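Local structure of putative lipoprotein YcdA (Bacillus subtilis subsp. subtilis str. 168, 4R4G) at residues V17-V22 with V125-D130; K42-V47 with E95-F100; P54-S59 with G85-A90; M60-Y65 with L110-E115; T69-T74 with F100-G105. The protein is of unknown function but is probably a membrane-anchored lipoprotein, built from an Ig-like N-terminal domain and a C-terminal domain of mixed helices and strands. All coordinates share one frame; numbering follows the deposited sequence. Where two conformers were deposited one is given.

Interaction 1 of 5, residues V17-V22 with V125-D130; sequences VKIKDV and VTFKID
Ile19 CD1 sits over one face of the Phe127 ring, 3.8 Å from the ring centroid and 26° off the ring normal. This is a CH-pi contact. The methyl is shifted toward the rim, and Ile19 CD1 comes nearest to Phe127 CG, at 3.4 Å. The extended end of Ile19, with CD1 anti to CA (chi2 -179°), carries the methyl to this position. At the edge of the ring, near its plane, lies the backbone O of Val17, 3.4 Å from Phe127 CZ. Val17 CG1 meets Phe127 CE1 at 3.7 Å, and Val17 CB lies close to CZ. The two strands belong to different sheets of the Ig-like sandwich and face each other across its core. Their axes pass 9.2 Å apart at 23°, so the link is made by side chains. An alanine in place of Phe127 would probably open a gap between the sheets and leave Val17 CB and CG1 without the ring they pack on. The strands touch at two more points along their length. Val17 CG2 meets Val125 CG2 at 3.7 Å. Val22 CG1 and Ile129 CG2 approach tip to tip at 3.9 Å. A classic beta bulge at Lys20 and Asp21, both facing Asn44, precedes Val22, which points inward as Ile19 does. Val17 also touches Tyr112, and Ile19 touches Val43.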
# COMPACT_ATOMS: atom_id res chain seq x y z
N VAL A 17 -0.46 -33.35 13.16
CA VAL A 17 -0.47 -31.98 12.67
C VAL A 17 0.63 -31.80 11.63
O VAL A 17 1.76 -32.23 11.83
CB VAL A 17 -0.33 -30.96 13.84
CG1 VAL A 17 -0.47 -29.53 13.35
CG2 VAL A 17 -1.35 -31.25 14.93
N LYS A 18 0.26 -31.18 10.52
CA LYS A 18 1.16 -30.88 9.42
C LYS A 18 1.11 -29.40 9.17
O LYS A 18 0.02 -28.84 9.04
CB LYS A 18 0.77 -31.65 8.14
CG LYS A 18 0.39 -33.13 8.35
CD LYS A 18 0.23 -33.90 7.03
CE LYS A 18 -1.17 -34.43 6.85
NZ LYS A 18 -1.17 -35.78 6.23
N ILE A 19 2.27 -28.74 9.09
CA ILE A 19 2.33 -27.33 8.76
C ILE A 19 2.54 -27.22 7.25
O ILE A 19 3.65 -27.48 6.76
CB ILE A 19 3.41 -26.59 9.57
CG1 ILE A 19 3.16 -26.73 11.06
CG2 ILE A 19 3.46 -25.14 9.12
CD1 ILE A 19 4.11 -26.05 11.88
N LYS A 20 1.48 -26.87 6.53
CA LYS A 20 1.50 -26.80 5.07
C LYS A 20 2.20 -25.54 4.55
O LYS A 20 2.89 -25.64 3.54
CB LYS A 20 0.08 -26.93 4.50
CG LYS A 20 -0.59 -28.26 4.86
CD LYS A 20 -1.58 -28.74 3.81
CE LYS A 20 -1.84 -30.23 3.91
NZ LYS A 20 -2.93 -30.70 3.00
N ASP A 21 2.05 -24.37 5.21
CA ASP A 21 2.69 -23.12 4.75
C ASP A 21 2.92 -22.12 5.91
O ASP A 21 2.18 -22.17 6.89
CB ASP A 21 1.83 -22.46 3.66
CG ASP A 21 2.51 -21.32 2.93
OD1 ASP A 21 3.42 -21.61 2.11
OD2 ASP A 21 2.16 -20.15 3.19
N VAL A 22 3.94 -21.22 5.79
CA VAL A 22 4.27 -20.18 6.78
C VAL A 22 4.67 -18.90 6.04
O VAL A 22 5.66 -18.88 5.30
CB VAL A 22 5.37 -20.58 7.81
CG1 VAL A 22 5.73 -19.42 8.72
CG2 VAL A 22 4.95 -21.78 8.66
N VAL A 125 1.70 -31.47 20.47
CA VAL A 125 2.83 -31.41 19.53
C VAL A 125 3.27 -29.97 19.42
O VAL A 125 2.45 -29.05 19.45
CB VAL A 125 2.66 -32.05 18.12
CG1 VAL A 125 2.69 -33.57 18.18
CG2 VAL A 125 1.43 -31.54 17.39
N THR A 126 4.59 -29.78 19.27
CA THR A 126 5.22 -28.49 19.22
C THR A 126 6.14 -28.40 17.97
O THR A 126 6.91 -29.31 17.71
CB THR A 126 5.94 -28.23 20.57
OG1 THR A 126 6.65 -27.00 20.49
CG2 THR A 126 6.94 -29.32 20.96
N PHE A 127 6.07 -27.29 17.23
CA PHE A 127 6.92 -27.05 16.05
C PHE A 127 7.74 -25.78 16.20
O PHE A 127 7.24 -24.78 16.71
CB PHE A 127 6.10 -26.92 14.76
CG PHE A 127 5.13 -28.04 14.47
CD1 PHE A 127 3.86 -28.05 15.03
CD2 PHE A 127 5.47 -29.06 13.59
CE1 PHE A 127 2.95 -29.08 14.75
CE2 PHE A 127 4.57 -30.10 13.31
CZ PHE A 127 3.31 -30.10 13.90
N LYS A 128 8.98 -25.79 15.71
CA LYS A 128 9.81 -24.60 15.68
C LYS A 128 9.72 -24.02 14.28
O LYS A 128 9.69 -24.77 13.30
CB LYS A 128 11.25 -24.90 16.09
CG LYS A 128 11.37 -25.40 17.52
CD LYS A 128 12.79 -25.58 17.93
CE LYS A 128 12.92 -26.10 19.35
NZ LYS A 128 14.34 -26.46 19.63
N ILE A 129 9.57 -22.68 14.21
CA ILE A 129 9.49 -21.91 12.97
C ILE A 129 10.62 -20.88 12.97
O ILE A 129 10.67 -20.05 13.89
CB ILE A 129 8.10 -21.26 12.83
CG1 ILE A 129 7.00 -22.33 12.66
CG2 ILE A 129 8.08 -20.22 11.72
CD1 ILE A 129 5.55 -21.84 12.86
N ASP A 130 11.54 -20.95 12.00
CA ASP A 130 12.61 -19.96 11.90
C ASP A 130 12.11 -18.78 11.07
O ASP A 130 11.89 -18.91 9.87
CB ASP A 130 13.90 -20.54 11.29
CG ASP A 130 15.03 -19.53 11.14
OD1 ASP A 130 14.89 -18.39 11.63
OD2 ASP A 130 16.07 -19.89 10.54

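Interaction 2 of 5, residues K42-V47 with E95-F100; sequences KVNVAV and EGNLFF
Lys42-Val47 and Glu95-Phe100 are antiparallel neighbours in one sheet of the Ig-like sandwich. Strand 93-102, which holds the second segment, is the outermost strand on that side. Val43 pairs with Leu98, and Val45 with Gly96, each through two backbone hydrogen bonds. Val45 N to Gly96 O measures 2.8 Å. On the face that carries Val45 and Leu98, Val45 CG1 meets Leu98 CD1 at 3.8 Å. These two side chains cross at about a right angle and also touch Phe62 of the opposing sheet. The other face is more polar. There Asn44 ND2 donates to Asn97 OD1 at 3.0 Å, with an N-H...O angle of 159°. The acceptor lies in the amide plane of Asn44, but the donor stands 66° out of the carbonyl plane of Asn97. Asn97 ND2 is held by Glu81 O. An alanine in place of Asn44 would probably leave Asn97 OD1 without this N-H and the Asn97 amide less firmly fixed. Asn44 OD1 and Glu95 OE2 are 3.3 Å apart, two acceptors with no bond between them. Glu95 is instead held by a salt bridge from OE1 to Lys20. Lys42 runs extended beside Phe99, pointing the same way. Lys42 CE is 3.4 Å from Asn97 OD1, and Lys42 CG lies 3.7 Å from Phe99 CE2.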
# COMPACT_ATOMS: atom_id res chain seq x y z
N LYS A 42 1.06 -16.08 9.22
CA LYS A 42 -0.00 -16.93 8.68
C LYS A 42 0.57 -18.33 8.53
O LYS A 42 1.46 -18.56 7.71
CB LYS A 42 -0.55 -16.37 7.34
CG LYS A 42 -1.74 -17.10 6.74
CD LYS A 42 -2.24 -16.36 5.51
CE LYS A 42 -3.02 -17.22 4.56
NZ LYS A 42 -3.82 -16.40 3.60
N VAL A 43 0.09 -19.24 9.38
CA VAL A 43 0.51 -20.65 9.43
C VAL A 43 -0.67 -21.51 8.95
O VAL A 43 -1.69 -21.57 9.64
CB VAL A 43 1.02 -21.06 10.84
CG1 VAL A 43 1.65 -22.45 10.83
CG2 VAL A 43 2.00 -20.04 11.41
N ASN A 44 -0.55 -22.13 7.76
CA ASN A 44 -1.58 -23.03 7.23
C ASN A 44 -1.27 -24.40 7.76
O ASN A 44 -0.15 -24.88 7.58
CB ASN A 44 -1.67 -23.02 5.68
CG ASN A 44 -2.82 -23.84 5.14
OD1 ASN A 44 -2.75 -25.07 4.97
ND2 ASN A 44 -3.95 -23.19 4.94
N VAL A 45 -2.21 -24.98 8.50
CA VAL A 45 -2.04 -26.28 9.13
C VAL A 45 -3.11 -27.24 8.63
O VAL A 45 -4.12 -26.81 8.08
CB VAL A 45 -2.06 -26.20 10.70
CG1 VAL A 45 -0.90 -25.35 11.23
CG2 VAL A 45 -3.41 -25.72 11.24
N ALA A 46 -2.88 -28.53 8.89
CA ALA A 46 -3.77 -29.65 8.62
C ALA A 46 -3.73 -30.55 9.81
O ALA A 46 -2.64 -30.87 10.30
CB ALA A 46 -3.33 -30.39 7.38
N VAL A 47 -4.91 -30.90 10.35
CA VAL A 47 -4.98 -31.76 11.54
C VAL A 47 -5.74 -33.04 11.17
O VAL A 47 -6.93 -32.98 10.89
CB VAL A 47 -5.58 -31.05 12.79
CG1 VAL A 47 -5.45 -31.92 14.04
CG2 VAL A 47 -4.91 -29.70 13.03
N GLU A 95 -8.33 -28.58 7.59
CA GLU A 95 -7.21 -27.77 7.13
C GLU A 95 -7.63 -26.28 7.18
O GLU A 95 -8.80 -25.95 6.97
CB GLU A 95 -6.79 -28.23 5.71
CG GLU A 95 -5.41 -27.77 5.25
CD GLU A 95 -5.08 -27.98 3.78
OE1 GLU A 95 -5.20 -29.13 3.29
OE2 GLU A 95 -4.62 -27.01 3.13
N GLY A 96 -6.70 -25.41 7.52
CA GLY A 96 -6.99 -23.98 7.63
C GLY A 96 -5.81 -23.18 8.11
O GLY A 96 -4.77 -23.74 8.47
N ASN A 97 -5.98 -21.86 8.16
CA ASN A 97 -4.92 -20.93 8.54
C ASN A 97 -5.05 -20.45 9.97
O ASN A 97 -6.16 -20.32 10.49
CB ASN A 97 -4.94 -19.70 7.62
CG ASN A 97 -4.61 -19.96 6.18
OD1 ASN A 97 -3.50 -20.36 5.82
ND2 ASN A 97 -5.53 -19.59 5.32
N LEU A 98 -3.88 -20.10 10.56
CA LEU A 98 -3.75 -19.55 11.90
C LEU A 98 -2.98 -18.26 11.78
O LEU A 98 -2.13 -18.13 10.91
CB LEU A 98 -3.05 -20.52 12.87
CG LEU A 98 -3.49 -21.97 12.89
CD1 LEU A 98 -2.43 -22.81 13.53
CD2 LEU A 98 -4.85 -22.16 13.59
N PHE A 99 -3.32 -17.29 12.61
CA PHE A 99 -2.75 -15.95 12.54
C PHE A 99 -2.28 -15.51 13.92
O PHE A 99 -3.00 -15.66 14.91
CB PHE A 99 -3.81 -14.98 11.99
CG PHE A 99 -4.39 -15.35 10.64
CD1 PHE A 99 -5.44 -16.25 10.55
CD2 PHE A 99 -3.92 -14.75 9.48
CE1 PHE A 99 -5.97 -16.60 9.31
CE2 PHE A 99 -4.45 -15.11 8.24
CZ PHE A 99 -5.45 -16.04 8.16
N PHE A 100 -1.05 -14.97 13.98
CA PHE A 100 -0.43 -14.56 15.22
C PHE A 100 0.34 -13.28 15.04
O PHE A 100 1.06 -13.14 14.06
CB PHE A 100 0.52 -15.66 15.74
CG PHE A 100 -0.15 -16.97 16.04
CD1 PHE A 100 -0.84 -17.17 17.23
CD2 PHE A 100 -0.09 -18.03 15.13
CE1 PHE A 100 -1.47 -18.39 17.50
CE2 PHE A 100 -0.71 -19.25 15.41
CZ PHE A 100 -1.41 -19.41 16.58

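Interaction 3 of 5, residues P54-S59 with G85-A90; sequences PLNVDS and GSTINA
Asn56 CG (chi1 -57°) and Thr87 OG1 (chi1 -43°) both stand anti to the carbonyl carbon, beside the backbone N, and the two side chains lie side by side, pointing the same way. Thr87 OG1 donates to Asn56 OD1 at 2.8 Å, only slightly tilted from the carbonyl plane. Thr87 CG2 also lies 3.4 Å from Asn56 OD1. Beyond them, Asn89 ND2 lies next to the Pro54 ring, 3.3 Å from Pro54 CG. The OD1 of the same amide is bonded to Lys92 NZ. On the opposite face, Ile88 CG1 stands between the backbone N and the carbonyl carbon (chi1 47°). Ile88 CG1 comes within 3.3 Å of Leu55 O, and Ile88 CD1 meets Val57 CG2 at 4.0 Å. The backbones form a short two-stranded antiparallel ribbon. Leu55 with Ile88 and Val57 with Ser86 are hydrogen-bonded pairs. Asn56 with Thr87 is the non-hydrogen-bonded pair between them. Leu55 N to Ile88 O is 2.7 Å, and Ile88 O also accepts from Asn49 ND2. Past the ribbon, Asp58 OD2 lies 3.9 Å from Gly85 CA, while Asp58 OD1 takes the backbone N of Met60. The polar pair Asn56 and Thr87 is exposed. The face with Leu55, Val57 and Ile88 turns to the sandwich. Leu55 and Val57 pack on Tyr112 of strand 107-112. Val57 touches Val94 of strand 93-102, as does Ser86, its neighbour on this face.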
# COMPACT_ATOMS: atom_id res chain seq x y z
N PRO A 54 -14.35 -39.19 17.73
CA PRO A 54 -14.32 -37.92 16.99
C PRO A 54 -13.61 -36.85 17.80
O PRO A 54 -13.71 -36.83 19.03
CB PRO A 54 -15.81 -37.60 16.76
CG PRO A 54 -16.54 -38.90 17.03
CD PRO A 54 -15.74 -39.53 18.12
N LEU A 55 -12.86 -35.98 17.10
CA LEU A 55 -12.01 -34.92 17.66
C LEU A 55 -12.43 -33.53 17.22
O LEU A 55 -12.42 -33.24 16.03
CB LEU A 55 -10.57 -35.19 17.18
CG LEU A 55 -9.45 -34.23 17.61
CD1 LEU A 55 -9.19 -34.31 19.12
CD2 LEU A 55 -8.18 -34.50 16.83
N ASN A 56 -12.74 -32.64 18.19
CA ASN A 56 -13.05 -31.25 17.87
C ASN A 56 -11.75 -30.49 17.64
O ASN A 56 -10.83 -30.64 18.45
CB ASN A 56 -13.85 -30.56 18.98
CG ASN A 56 -15.14 -31.22 19.38
OD1 ASN A 56 -16.11 -31.24 18.62
ND2 ASN A 56 -15.21 -31.66 20.63
N VAL A 57 -11.65 -29.71 16.54
CA VAL A 57 -10.44 -28.95 16.24
C VAL A 57 -10.82 -27.48 16.07
O VAL A 57 -11.71 -27.16 15.26
CB VAL A 57 -9.62 -29.51 15.05
CG1 VAL A 57 -8.41 -28.62 14.73
CG2 VAL A 57 -9.16 -30.95 15.32
N ASP A 58 -10.16 -26.59 16.85
CA ASP A 58 -10.40 -25.14 16.86
C ASP A 58 -9.07 -24.39 16.79
O ASP A 58 -8.02 -24.95 17.12
CB ASP A 58 -11.17 -24.74 18.14
CG ASP A 58 -11.77 -23.35 18.13
OD1 ASP A 58 -11.03 -22.37 18.33
OD2 ASP A 58 -13.00 -23.23 17.92
N SER A 59 -9.14 -23.11 16.35
CA SER A 59 -8.01 -22.19 16.28
C SER A 59 -7.37 -22.05 17.67
O SER A 59 -6.14 -22.02 17.78
CB SER A 59 -8.49 -20.82 15.77
OG SER A 59 -9.73 -20.93 15.09
N GLY A 85 -13.82 -23.91 13.57
CA GLY A 85 -14.16 -24.86 14.62
C GLY A 85 -15.02 -25.95 14.03
O GLY A 85 -16.07 -25.68 13.45
N SER A 86 -14.53 -27.18 14.10
CA SER A 86 -15.21 -28.31 13.52
C SER A 86 -14.94 -29.55 14.33
O SER A 86 -14.25 -29.48 15.35
CB SER A 86 -14.77 -28.49 12.07
OG SER A 86 -13.36 -28.62 11.99
N THR A 87 -15.52 -30.69 13.91
CA THR A 87 -15.34 -32.01 14.52
C THR A 87 -14.93 -32.97 13.40
O THR A 87 -15.49 -32.90 12.30
CB THR A 87 -16.59 -32.45 15.27
OG1 THR A 87 -17.12 -31.35 16.02
CG2 THR A 87 -16.33 -33.61 16.21
N ILE A 88 -13.91 -33.80 13.66
CA ILE A 88 -13.39 -34.75 12.68
C ILE A 88 -13.30 -36.15 13.30
O ILE A 88 -12.72 -36.32 14.38
CB ILE A 88 -12.04 -34.30 12.03
CG1 ILE A 88 -11.00 -33.81 13.06
CG2 ILE A 88 -12.28 -33.27 10.93
CD1 ILE A 88 -9.57 -33.93 12.64
N ASN A 89 -13.89 -37.14 12.62
CA ASN A 89 -13.91 -38.54 13.07
C ASN A 89 -12.59 -39.23 12.64
O ASN A 89 -11.77 -38.57 11.98
CB ASN A 89 -15.15 -39.25 12.53
CG ASN A 89 -16.42 -38.43 12.70
OD1 ASN A 89 -16.71 -37.53 11.92
ND2 ASN A 89 -17.17 -38.70 13.75
N ALA A 90 -12.35 -40.50 13.05
CA ALA A 90 -11.09 -41.21 12.73
C ALA A 90 -10.67 -41.07 11.25
O ALA A 90 -11.51 -41.17 10.36
CB ALA A 90 -11.20 -42.67 13.11

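Interaction 4 of 5, residues M60-Y65 with L110-E115; sequences MDFTLY and LNYTPE
Tyr112 crosses Phe62 obliquely and reaches Asp61. Tyr112 CB lies 3.6 Å from Phe62 CE2. CG stands anti to the backbone N (chi1 170°). Tyr112 CD1 lies over one face of the Phe62 ring, 3.4 Å from Phe62 CZ. The two rings are oblique, with planes at 34° and centroids 4.8 Å apart. One atom further, Tyr112 CE1 meets Asp61 CB at 3.6 Å. At the tip, Tyr112 OH donates to a water oxygen at 2.7 Å. That water also accepts from Glu115 N and donates to Asp61 OD2, which in addition takes Asp58 N. One water thus ties the phenol, the acid and the loop together. Asp61 OD1 comes within 2.7 Å of Glu115 OE2. The backbones are antiparallel: Thr63 and Asn111 form a hydrogen-bonded pair, and Thr113 N donates to Asp61 O at 3.0 Å. Further along, Leu64 CD1 touches Leu110 CD1. Strands 62-66 and 107-112 are neighbours in one sheet of the Ig-like sandwich. Phe62 touches Val47 and Leu64 touches Leu41, both on strand 39-48 of the other sheet, and Pro114 touches Leu55 of strand 55-57.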
# COMPACT_ATOMS: atom_id res chain seq x y z
N MSE A 60 -8.23 -21.99 18.74
CA MSE A 60 -7.88 -21.87 20.16
C MSE A 60 -6.98 -23.00 20.67
O MSE A 60 -6.45 -22.92 21.77
CB MSE A 60 -9.16 -21.87 21.02
CG MSE A 60 -9.74 -20.48 21.24
SE MSE A 60 -11.37 -20.57 22.32
CE MSE A 60 -11.60 -18.63 22.61
N ASP A 61 -6.81 -24.08 19.89
CA ASP A 61 -5.99 -25.23 20.27
C ASP A 61 -4.52 -24.97 19.95
O ASP A 61 -3.64 -25.76 20.30
CB ASP A 61 -6.45 -26.53 19.56
CG ASP A 61 -7.89 -26.87 19.79
OD1 ASP A 61 -8.45 -26.44 20.83
OD2 ASP A 61 -8.47 -27.57 18.93
N PHE A 62 -4.25 -23.87 19.23
CA PHE A 62 -2.88 -23.52 18.87
C PHE A 62 -2.47 -22.24 19.53
O PHE A 62 -3.28 -21.31 19.66
CB PHE A 62 -2.72 -23.38 17.34
CG PHE A 62 -3.08 -24.59 16.51
CD1 PHE A 62 -4.41 -24.86 16.18
CD2 PHE A 62 -2.10 -25.44 16.02
CE1 PHE A 62 -4.75 -25.95 15.38
CE2 PHE A 62 -2.43 -26.53 15.21
CZ PHE A 62 -3.76 -26.77 14.89
N THR A 63 -1.21 -22.18 19.98
CA THR A 63 -0.60 -21.00 20.60
C THR A 63 0.75 -20.80 19.94
O THR A 63 1.40 -21.78 19.54
CB THR A 63 -0.50 -21.12 22.13
OG1 THR A 63 0.31 -22.24 22.46
CG2 THR A 63 -1.86 -21.27 22.81
N LEU A 64 1.18 -19.55 19.82
CA LEU A 64 2.49 -19.28 19.27
C LEU A 64 3.32 -18.54 20.27
O LEU A 64 2.84 -17.62 20.92
CB LEU A 64 2.41 -18.47 17.96
CG LEU A 64 3.69 -18.44 17.13
CD1 LEU A 64 3.66 -19.50 16.07
CD2 LEU A 64 3.86 -17.16 16.50
N TYR A 65 4.59 -18.92 20.36
CA TYR A 65 5.58 -18.26 21.19
C TYR A 65 6.61 -17.65 20.28
O TYR A 65 6.99 -18.27 19.29
CB TYR A 65 6.23 -19.22 22.19
CG TYR A 65 5.33 -19.56 23.36
CD1 TYR A 65 4.33 -20.52 23.25
CD2 TYR A 65 5.48 -18.93 24.59
CE1 TYR A 65 3.50 -20.83 24.32
CE2 TYR A 65 4.62 -19.18 25.65
CZ TYR A 65 3.63 -20.15 25.52
OH TYR A 65 2.84 -20.46 26.60
N LEU A 110 5.14 -23.11 17.52
CA LEU A 110 3.72 -23.37 17.42
C LEU A 110 3.41 -24.60 18.22
O LEU A 110 4.06 -25.63 18.01
CB LEU A 110 3.30 -23.54 15.94
CG LEU A 110 1.81 -23.79 15.67
CD1 LEU A 110 1.03 -22.52 15.75
CD2 LEU A 110 1.61 -24.38 14.30
N ASN A 111 2.45 -24.50 19.17
CA ASN A 111 2.03 -25.65 19.98
C ASN A 111 0.59 -25.96 19.70
O ASN A 111 -0.21 -25.04 19.52
CB ASN A 111 2.25 -25.45 21.50
CG ASN A 111 1.91 -26.69 22.35
OD1 ASN A 111 2.61 -27.71 22.34
ND2 ASN A 111 0.79 -26.64 23.09
N TYR A 112 0.26 -27.27 19.59
CA TYR A 112 -1.09 -27.79 19.35
C TYR A 112 -1.46 -28.71 20.48
O TYR A 112 -0.72 -29.66 20.73
CB TYR A 112 -1.23 -28.51 18.01
CG TYR A 112 -2.55 -29.25 17.88
CD1 TYR A 112 -3.76 -28.56 17.83
CD2 TYR A 112 -2.59 -30.64 17.85
CE1 TYR A 112 -4.98 -29.24 17.69
CE2 TYR A 112 -3.80 -31.33 17.75
CZ TYR A 112 -5.00 -30.63 17.67
OH TYR A 112 -6.19 -31.32 17.59
N THR A 113 -2.59 -28.42 21.16
CA THR A 113 -3.11 -29.23 22.25
C THR A 113 -4.51 -29.69 21.82
O THR A 113 -5.45 -28.89 21.79
CB THR A 113 -3.05 -28.51 23.62
OG1 THR A 113 -1.68 -28.33 23.99
CG2 THR A 113 -3.75 -29.30 24.73
N PRO A 114 -4.62 -30.98 21.44
CA PRO A 114 -5.92 -31.52 20.99
C PRO A 114 -7.00 -31.48 22.07
O PRO A 114 -6.68 -31.58 23.26
CB PRO A 114 -5.60 -32.97 20.59
CG PRO A 114 -4.36 -33.29 21.34
CD PRO A 114 -3.57 -32.02 21.41
N GLU A 115 -8.26 -31.27 21.64
CA GLU A 115 -9.43 -31.16 22.52
C GLU A 115 -9.83 -32.57 22.92
O GLU A 115 -10.73 -33.19 22.35
CB GLU A 115 -10.58 -30.40 21.84
CG GLU A 115 -10.25 -28.94 21.57
CD GLU A 115 -11.37 -28.01 21.14
OE1 GLU A 115 -12.54 -28.46 21.08
OE2 GLU A 115 -11.09 -26.82 20.89
O HOH W 1 -8.32 -30.38 18.92

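Interaction 5 of 5, residues T69-T74 with F100-G105; sequences TKMSDT and FVVDKG
Asp73 and Phe100 make a single backbone bridge, their CA atoms 4.4 Å apart, and the touching parts run 125° from each other. Val101 N donates to Ser72 O at 2.9 Å, with an N-H...O angle of 164°. Ser72 O also takes a CA-H...O contact from Phe100 CA at 3.3 Å. It lies at the edge of the Phe100 ring, near its plane. Asp73 comes against this ring too, with Asp73 CA 3.9 Å from Phe100 CD1. Val101 carries much of the apolar contact. Val101 CG2 is anti to the carbonyl carbon and meets Thr74 CB at 3.7 Å. The two side chains cross at about a right angle. Ser72 CB adds a looser touch to the same methyl. The hydroxyl of Thr74 is held by Asp31. Met71, modelled as selenomethionine, brings Met71 CG to 4.4 Å from Val102 CG1; the place of its terminal methyl is doubtful. Strand 69-71 is the edge of one sheet of the Ig-like sandwich, where Met71 is backbone hydrogen-bonded to Leu64. Strand 93-102 is the edge of the other, where Phe100 is backbone hydrogen-bonded to Leu41. The segment Thr69-Thr74 therefore passes from one sheet edge to the other, and Thr74 is backbone hydrogen-bonded to Phe99. Beyond the strand, Lys104 touches helix 134-141.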
# COMPACT_ATOMS: atom_id res chain seq x y z
N THR A 69 8.13 -15.72 24.82
CA THR A 69 6.91 -14.94 25.03
C THR A 69 5.75 -15.43 24.18
O THR A 69 5.89 -15.56 22.96
CB THR A 69 7.19 -13.44 24.71
OG1 THR A 69 8.34 -12.98 25.43
CG2 THR A 69 5.99 -12.53 24.99
N LYS A 70 4.59 -15.64 24.82
CA LYS A 70 3.36 -16.01 24.12
C LYS A 70 2.89 -14.81 23.33
O LYS A 70 2.90 -13.68 23.84
CB LYS A 70 2.28 -16.46 25.13
CG LYS A 70 1.11 -17.21 24.50
CD LYS A 70 0.13 -17.73 25.53
CE LYS A 70 -1.20 -18.04 24.90
NZ LYS A 70 -2.13 -18.71 25.84
N MSE A 71 2.54 -15.04 22.05
CA MSE A 71 2.04 -13.99 21.16
C MSE A 71 0.50 -14.07 21.04
O MSE A 71 -0.10 -15.13 21.23
CB MSE A 71 2.68 -14.08 19.77
CG MSE A 71 4.18 -13.82 19.77
SE MSE A 71 4.79 -12.19 20.71
CE MSE A 71 4.59 -10.91 19.38
N SER A 72 -0.13 -12.95 20.71
CA SER A 72 -1.57 -12.87 20.54
C SER A 72 -2.00 -13.57 19.27
O SER A 72 -1.33 -13.52 18.24
CB SER A 72 -2.03 -11.41 20.46
OG SER A 72 -1.62 -10.61 21.56
N ASP A 73 -3.15 -14.19 19.32
CA ASP A 73 -3.72 -14.74 18.12
C ASP A 73 -4.48 -13.59 17.48
O ASP A 73 -4.94 -12.68 18.18
CB ASP A 73 -4.59 -15.97 18.41
CG ASP A 73 -5.64 -15.73 19.47
OD1 ASP A 73 -5.25 -15.50 20.65
OD2 ASP A 73 -6.85 -15.76 19.13
N THR A 74 -4.57 -13.57 16.17
CA THR A 74 -5.31 -12.47 15.59
C THR A 74 -6.24 -13.02 14.53
O THR A 74 -6.29 -14.23 14.32
CB THR A 74 -4.41 -11.33 15.17
OG1 THR A 74 -5.24 -10.22 14.89
CG2 THR A 74 -3.51 -11.66 14.00
N PHE A 100 -1.05 -14.97 13.98
CA PHE A 100 -0.43 -14.56 15.22
C PHE A 100 0.34 -13.28 15.04
O PHE A 100 1.06 -13.14 14.06
CB PHE A 100 0.52 -15.66 15.74
CG PHE A 100 -0.15 -16.97 16.04
CD1 PHE A 100 -0.84 -17.17 17.23
CD2 PHE A 100 -0.09 -18.03 15.13
CE1 PHE A 100 -1.47 -18.39 17.50
CE2 PHE A 100 -0.71 -19.25 15.41
CZ PHE A 100 -1.41 -19.41 16.58
N VAL A 101 0.22 -12.38 16.02
CA VAL A 101 0.91 -11.09 16.03
C VAL A 101 2.36 -11.37 16.41
O VAL A 101 2.62 -11.88 17.50
CB VAL A 101 0.22 -10.10 17.01
CG1 VAL A 101 0.88 -8.74 16.97
CG2 VAL A 101 -1.28 -9.99 16.73
N VAL A 102 3.29 -11.04 15.49
CA VAL A 102 4.73 -11.28 15.62
C VAL A 102 5.59 -10.09 15.15
O VAL A 102 5.20 -9.32 14.28
CB VAL A 102 5.17 -12.56 14.82
CG1 VAL A 102 4.59 -13.83 15.41
CG2 VAL A 102 4.84 -12.44 13.32
N ASP A 103 6.80 -10.04 15.70
CA ASP A 103 7.90 -9.16 15.32
C ASP A 103 8.70 -9.97 14.28
O ASP A 103 9.11 -11.09 14.57
CB ASP A 103 8.72 -8.75 16.56
CG ASP A 103 7.93 -7.96 17.59
OD1 ASP A 103 7.61 -6.79 17.31
OD2 ASP A 103 7.67 -8.49 18.69
N LYS A 104 8.79 -9.48 13.03
CA LYS A 104 9.44 -10.13 11.87
C LYS A 104 10.82 -10.69 12.21
O LYS A 104 11.60 -10.04 12.91
CB LYS A 104 9.56 -9.10 10.71
CG LYS A 104 10.10 -9.62 9.35
CD LYS A 104 10.53 -8.42 8.46
CE LYS A 104 11.23 -8.79 7.17
NZ LYS A 104 11.63 -7.60 6.36
N GLY A 105 11.08 -11.89 11.68
CA GLY A 105 12.36 -12.57 11.76
C GLY A 105 12.77 -13.11 13.11
O GLY A 105 13.96 -13.15 13.41

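All five contacts lie in the Ig-like domain. Interactions 2 and 4 each pair strands within one sheet, and interaction 1 joins these two sheets. Interactions 1 and 2 have centres about 9 Å apart and are linked by a salt bridge, Lys20 NZ to Glu95 OE1 at 2.8 Å. Interaction 1 meets interaction 4 where Phe127 N lies 2.7 Å from Leu110 O. Interactions 2 and 5 share Phe100, which packs on Leu64 of interaction 4. Interaction 3 lies at one end, about 25 Å between centres from interaction 5. It touches interaction 4 through Val57 and Tyr112. A tetraethylene glycol, probably from the crystallisation liquor, lies about 4 Å from the Asn111 side chain.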